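Local coordinates for protein arginine kinase (Anthopleura japonica, PDB 4RF6) that catalyses the reversible transfer of the ATP phosphoryl group to L-arginine, giving phosphoarginine and ADP, using two phosphagen kinase units joined in a single chain, at residues D461-P474 with S596-N610. Sequence-based numbering, arbitrary orientation.
Sequences DMNPEKVDAPNLDP and SDIGSVFGRLCRAVN
Asn610 with Met462 and Ser596 with Asp473 make the direct hydrogen bonds at the two ends of an irregular strap of chain that runs antiparallel to helix 598-616, from Asn610 at the start of its fourth turn back to Ser596 just before the helix; waters link the backbones in between and again beside Ser596. The strap leads into strand 479-488 of the eight-stranded antiparallel sheet in the second phosphagen kinase catalytic domain; the helix packs on that sheet, and helix 696-714 also touches the strap. At one end Asn610 ND2 donates to Met462 O (3.0 Å, N-H...O 168°), with the acceptor almost in the plane of the amide. The Met462 side chain bends at chi2 and chi3 (-67° and -76°), which curls CE back onto Cys606 SG (3.7 Å) and Val609 CB, while SD makes an oblique Met-aromatic contact with Phe602. Pro464 lies against the helix backbone at Gly603, its CB 3.9 Å from Gly603 CA, and its CD meets Cys606 SG. The Phe602 ring points toward the strap, and Val467 CG2 approaches its CE2 at 3.9 Å. Farther along, one water donates to both Pro464 O and Gly599 O. A second accepts from Gly599 N beside Ala469 O and Asp597 OD1, the carboxylate that caps the helix through a weak bond from Ser600 N. Asp473, whose carboxylate takes the backbone N-H groups of Tyr478 and Ile479, gives its own backbone N-H to Ser596 OG, with N 2.9 Å from OG.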
loop_
_atom_site.group_PDB
_atom_site.type_symbol
_atom_site.label_atom_id
_atom_site.label_comp_id
_atom_site.label_asym_id
_atom_site.label_seq_id
_atom_site.Cartn_x
_atom_site.Cartn_y
_atom_site.Cartn_z
ATOM N N ASP A 461 26.421 -24.508 -2.163
ATOM C CA ASP A 461 26.388 -25.840 -1.554
ATOM C C ASP A 461 25.571 -25.820 -0.274
ATOM O O ASP A 461 26.059 -25.390 0.779
ATOM C CB ASP A 461 27.811 -26.322 -1.241
ATOM C CG ASP A 461 27.879 -27.809 -0.923
ATOM O OD1 ASP A 461 26.823 -28.430 -0.661
ATOM O OD2 ASP A 461 29.003 -28.355 -0.912
ATOM N N MET A 462 24.331 -26.297 -0.357
ATOM C CA MET A 462 23.468 -26.358 0.817
ATOM C C MET A 462 23.253 -27.791 1.310
ATOM O O MET A 462 22.139 -28.161 1.682
ATOM C CB MET A 462 22.123 -25.682 0.537
ATOM C CG MET A 462 22.226 -24.167 0.312
ATOM S SD MET A 462 22.710 -23.289 1.819
ATOM C CE MET A 462 21.167 -23.317 2.735
ATOM N N ASN A 463 24.319 -28.593 1.319
ATOM C CA ASN A 463 24.275 -29.927 1.921
ATOM C C ASN A 463 24.937 -29.926 3.292
ATOM O O ASN A 463 26.164 -29.955 3.391
ATOM C CB ASN A 463 24.975 -30.947 1.023
ATOM C CG ASN A 463 24.837 -32.380 1.522
ATOM O OD1 ASN A 463 24.446 -32.632 2.661
ATOM N ND2 ASN A 463 25.175 -33.332 0.657
ATOM N N PRO A 464 24.122 -29.935 4.362
ATOM C CA PRO A 464 24.631 -29.893 5.737
ATOM C C PRO A 464 25.462 -31.115 6.128
ATOM O O PRO A 464 26.179 -31.050 7.122
ATOM C CB PRO A 464 23.349 -29.838 6.588
ATOM C CG PRO A 464 22.283 -30.407 5.706
ATOM C CD PRO A 464 22.648 -30.001 4.317
ATOM N N GLU A 465 25.377 -32.204 5.370
ATOM C CA GLU A 465 26.155 -33.395 5.704
ATOM C C GLU A 465 27.618 -33.221 5.297
ATOM O O GLU A 465 28.471 -34.026 5.660
ATOM C CB GLU A 465 25.551 -34.649 5.058
ATOM C CG GLU A 465 24.157 -35.007 5.586
ATOM C CD GLU A 465 23.605 -36.301 4.997
ATOM O OE1 GLU A 465 22.420 -36.614 5.252
ATOM O OE2 GLU A 465 24.354 -37.004 4.288
ATOM N N LYS A 466 27.913 -32.168 4.539
ATOM C CA LYS A 466 29.299 -31.905 4.162
ATOM C C LYS A 466 30.006 -31.023 5.196
ATOM O O LYS A 466 31.212 -30.775 5.099
ATOM C CB LYS A 466 29.390 -31.335 2.744
ATOM C CG LYS A 466 28.826 -32.287 1.684
ATOM C CD LYS A 466 28.727 -31.639 0.312
ATOM C CE LYS A 466 30.101 -31.407 -0.303
ATOM N NZ LYS A 466 29.997 -30.738 -1.633
ATOM N N VAL A 467 29.257 -30.575 6.203
ATOM C CA VAL A 467 29.861 -29.885 7.347
ATOM C C VAL A 467 30.151 -30.850 8.500
ATOM O O VAL A 467 29.253 -31.557 8.968
ATOM C CB VAL A 467 28.973 -28.743 7.858
ATOM C CG1 VAL A 467 29.529 -28.184 9.156
ATOM C CG2 VAL A 467 28.876 -27.645 6.803
ATOM N N ASP A 468 31.404 -30.876 8.954
ATOM C CA ASP A 468 31.806 -31.726 10.073
ATOM C C ASP A 468 31.965 -30.851 11.313
ATOM O O ASP A 468 32.993 -30.187 11.483
ATOM C CB ASP A 468 33.125 -32.428 9.743
ATOM C CG ASP A 468 33.396 -33.630 10.634
ATOM O OD1 ASP A 468 33.121 -33.559 11.851
ATOM O OD2 ASP A 468 33.895 -34.649 10.109
ATOM N N ALA A 469 30.952 -30.843 12.177
ATOM C CA ALA A 469 30.936 -29.917 13.309
ATOM C C ALA A 469 30.423 -30.520 14.617
ATOM O O ALA A 469 29.290 -30.252 15.018
ATOM C CB ALA A 469 30.121 -28.667 12.948
ATOM N N PRO A 470 31.259 -31.329 15.291
ATOM C CA PRO A 470 30.898 -31.799 16.637
ATOM C C PRO A 470 30.699 -30.600 17.572
ATOM O O PRO A 470 31.530 -29.690 17.542
ATOM C CB PRO A 470 32.126 -32.615 17.064
ATOM C CG PRO A 470 32.792 -33.027 15.775
ATOM C CD PRO A 470 32.540 -31.889 14.818
ATOM N N ASN A 471 29.633 -30.595 18.373
ATOM C CA ASN A 471 29.259 -29.418 19.169
ATOM C C ASN A 471 30.382 -28.879 20.064
ATOM O O ASN A 471 30.923 -29.597 20.901
ATOM C CB ASN A 471 28.003 -29.701 20.003
ATOM C CG ASN A 471 27.326 -28.427 20.495
ATOM O OD1 ASN A 471 27.581 -27.331 19.986
ATOM N ND2 ASN A 471 26.456 -28.570 21.489
ATOM N N LEU A 472 30.715 -27.604 19.877
ATOM C CA LEU A 472 31.885 -27.002 20.514
ATOM C C LEU A 472 31.772 -26.808 22.023
ATOM O O LEU A 472 32.667 -27.203 22.773
ATOM C CB LEU A 472 32.215 -25.660 19.854
ATOM C CG LEU A 472 32.778 -25.770 18.444
ATOM C CD1 LEU A 472 33.160 -24.405 17.899
ATOM C CD2 LEU A 472 33.973 -26.699 18.466
ATOM N N ASP A 473 30.676 -26.196 22.461
ATOM C CA ASP A 473 30.543 -25.743 23.842
ATOM C C ASP A 473 29.164 -26.077 24.415
ATOM O O ASP A 473 28.364 -25.177 24.664
ATOM C CB ASP A 473 30.786 -24.228 23.897
ATOM C CG ASP A 473 30.822 -23.682 25.314
ATOM O OD1 ASP A 473 30.935 -24.485 26.260
ATOM O OD2 ASP A 473 30.741 -22.442 25.471
ATOM N N PRO A 474 28.883 -27.379 24.630
ATOM C CA PRO A 474 27.605 -27.870 25.170
ATOM C C PRO A 474 27.096 -27.135 26.416
ATOM O O PRO A 474 25.883 -27.081 26.628
ATOM C CB PRO A 474 27.909 -29.337 25.528
ATOM C CG PRO A 474 29.405 -29.479 25.437
ATOM C CD PRO A 474 29.824 -28.489 24.403
ATOM N N SER A 596 25.955 -23.494 21.222
ATOM C CA SER A 596 27.106 -23.561 20.329
ATOM C C SER A 596 26.934 -24.398 19.064
ATOM O O SER A 596 27.875 -24.514 18.274
ATOM C CB SER A 596 28.292 -24.126 21.112
ATOM O OG SER A 596 27.978 -25.417 21.608
ATOM N N ASP A 597 25.759 -24.986 18.864
ATOM C CA ASP A 597 25.635 -26.025 17.841
ATOM C C ASP A 597 25.387 -25.489 16.431
ATOM O O ASP A 597 24.248 -25.432 15.969
ATOM C CB ASP A 597 24.559 -27.044 18.225
ATOM C CG ASP A 597 24.729 -28.366 17.499
ATOM O OD1 ASP A 597 25.570 -28.425 16.577
ATOM O OD2 ASP A 597 24.028 -29.338 17.851
ATOM N N ILE A 598 26.466 -25.127 15.743
ATOM C CA ILE A 598 26.373 -24.580 14.388
ATOM C C ILE A 598 25.832 -25.602 13.391
ATOM O O ILE A 598 25.095 -25.245 12.467
ATOM C CB ILE A 598 27.735 -24.055 13.885
ATOM C CG1 ILE A 598 28.351 -23.090 14.897
ATOM C CG2 ILE A 598 27.581 -23.357 12.541
ATOM C CD1 ILE A 598 29.548 -23.649 15.630
ATOM N N GLY A 599 26.196 -26.869 13.577
ATOM C CA GLY A 599 25.771 -27.926 12.675
ATOM C C GLY A 599 24.266 -28.100 12.663
ATOM O O GLY A 599 23.657 -28.330 11.613
ATOM N N SER A 600 23.662 -27.988 13.842
ATOM C CA SER A 600 22.212 -28.087 13.974
ATOM C C SER A 600 21.519 -26.876 13.356
ATOM O O SER A 600 20.539 -27.014 12.611
ATOM C CB SER A 600 21.828 -28.209 15.447
ATOM O OG SER A 600 20.426 -28.139 15.613
ATOM N N VAL A 601 22.023 -25.686 13.676
ATOM C CA VAL A 601 21.488 -24.449 13.109
ATOM C C VAL A 601 21.531 -24.500 11.580
ATOM O O VAL A 601 20.550 -24.173 10.903
ATOM C CB VAL A 601 22.277 -23.220 13.601
ATOM C CG1 VAL A 601 21.835 -21.960 12.867
ATOM C CG2 VAL A 601 22.140 -23.050 15.120
ATOM N N PHE A 602 22.675 -24.910 11.041
ATOM C CA PHE A 602 22.845 -25.007 9.595
ATOM C C PHE A 602 22.001 -26.130 8.998
ATOM O O PHE A 602 21.485 -26.004 7.882
ATOM C CB PHE A 602 24.315 -25.214 9.229
ATOM C CG PHE A 602 24.580 -25.148 7.749
ATOM C CD1 PHE A 602 24.179 -24.043 7.011
ATOM C CD2 PHE A 602 25.222 -26.191 7.096
ATOM C CE1 PHE A 602 24.414 -23.981 5.644
ATOM C CE2 PHE A 602 25.462 -26.139 5.732
ATOM C CZ PHE A 602 25.060 -25.031 5.005
ATOM N N GLY A 603 21.871 -27.230 9.733
ATOM C CA GLY A 603 21.044 -28.337 9.282
ATOM C C GLY A 603 19.588 -27.916 9.169
ATOM O O GLY A 603 18.895 -28.269 8.209
ATOM N N ARG A 604 19.120 -27.155 10.155
ATOM C CA ARG A 604 17.758 -26.633 10.125
ATOM C C ARG A 604 17.600 -25.636 8.977
ATOM O O ARG A 604 16.605 -25.668 8.246
ATOM C CB ARG A 604 17.408 -25.968 11.457
ATOM C CG ARG A 604 15.985 -25.404 11.514
ATOM C CD ARG A 604 15.666 -24.780 12.870
ATOM N NE ARG A 604 16.189 -25.571 13.980
ATOM C CZ ARG A 604 17.253 -25.229 14.704
ATOM N NH1 ARG A 604 17.908 -24.103 14.440
ATOM N NH2 ARG A 604 17.661 -26.011 15.691
ATOM N N LEU A 605 18.586 -24.759 8.813
ATOM C CA LEU A 605 18.554 -23.775 7.733
ATOM C C LEU A 605 18.443 -24.437 6.361
ATOM O O LEU A 605 17.629 -24.025 5.526
ATOM C CB LEU A 605 19.798 -22.879 7.772
ATOM C CG LEU A 605 19.827 -21.861 6.628
ATOM C CD1 LEU A 605 18.685 -20.866 6.784
ATOM C CD2 LEU A 605 21.165 -21.144 6.544
ATOM N N CYS A 606 19.259 -25.466 6.139
ATOM C CA CYS A 606 19.282 -26.168 4.863
ATOM C C CYS A 606 17.966 -26.868 4.556
ATOM O O CYS A 606 17.488 -26.824 3.426
ATOM C CB CYS A 606 20.419 -27.181 4.835
ATOM S SG CYS A 606 22.032 -26.444 4.519
ATOM N N ARG A 607 17.396 -27.530 5.559
ATOM C CA ARG A 607 16.109 -28.200 5.399
ATOM C C ARG A 607 15.042 -27.222 4.904
ATOM O O ARG A 607 14.284 -27.518 3.977
ATOM C CB ARG A 607 15.683 -28.855 6.718
ATOM C CG ARG A 607 16.417 -30.170 7.001
ATOM C CD ARG A 607 16.415 -30.522 8.481
ATOM N NE ARG A 607 15.113 -30.268 9.082
ATOM C CZ ARG A 607 14.939 -29.785 10.306
ATOM N NH1 ARG A 607 15.989 -29.510 11.068
ATOM N NH2 ARG A 607 13.715 -29.583 10.767
ATOM N N ALA A 608 15.008 -26.040 5.508
ATOM C CA ALA A 608 14.030 -25.027 5.133
ATOM C C ALA A 608 14.329 -24.392 3.776
ATOM O O ALA A 608 13.431 -24.226 2.949
ATOM C CB ALA A 608 13.946 -23.969 6.199
ATOM N N VAL A 609 15.584 -24.017 3.547
ATOM C CA VAL A 609 15.934 -23.329 2.303
ATOM C C VAL A 609 15.829 -24.258 1.090
ATOM O O VAL A 609 15.354 -23.855 0.029
ATOM C CB VAL A 609 17.324 -22.679 2.384
ATOM C CG1 VAL A 609 17.759 -22.142 1.025
ATOM C CG2 VAL A 609 17.313 -21.562 3.413
ATOM N N ASN A 610 16.256 -25.504 1.250
ATOM C CA ASN A 610 16.185 -26.459 0.147
ATOM C C ASN A 610 14.749 -26.787 -0.273
ATOM O O ASN A 610 14.465 -26.987 -1.458
ATOM C CB ASN A 610 16.964 -27.730 0.493
ATOM C CG ASN A 610 18.468 -27.512 0.463
ATOM O OD1 ASN A 610 18.962 -26.670 -0.290
ATOM N ND2 ASN A 610 19.202 -28.260 1.287
HETATM O O HOH W 1 25.632 -29.007 9.426
HETATM O O HOH W 2 27.865 -27.880 15.879
HETATM O O HOH W 3 29.621 -26.258 17.466
HETATM O O HOH W 4 26.130 -24.787 23.784
#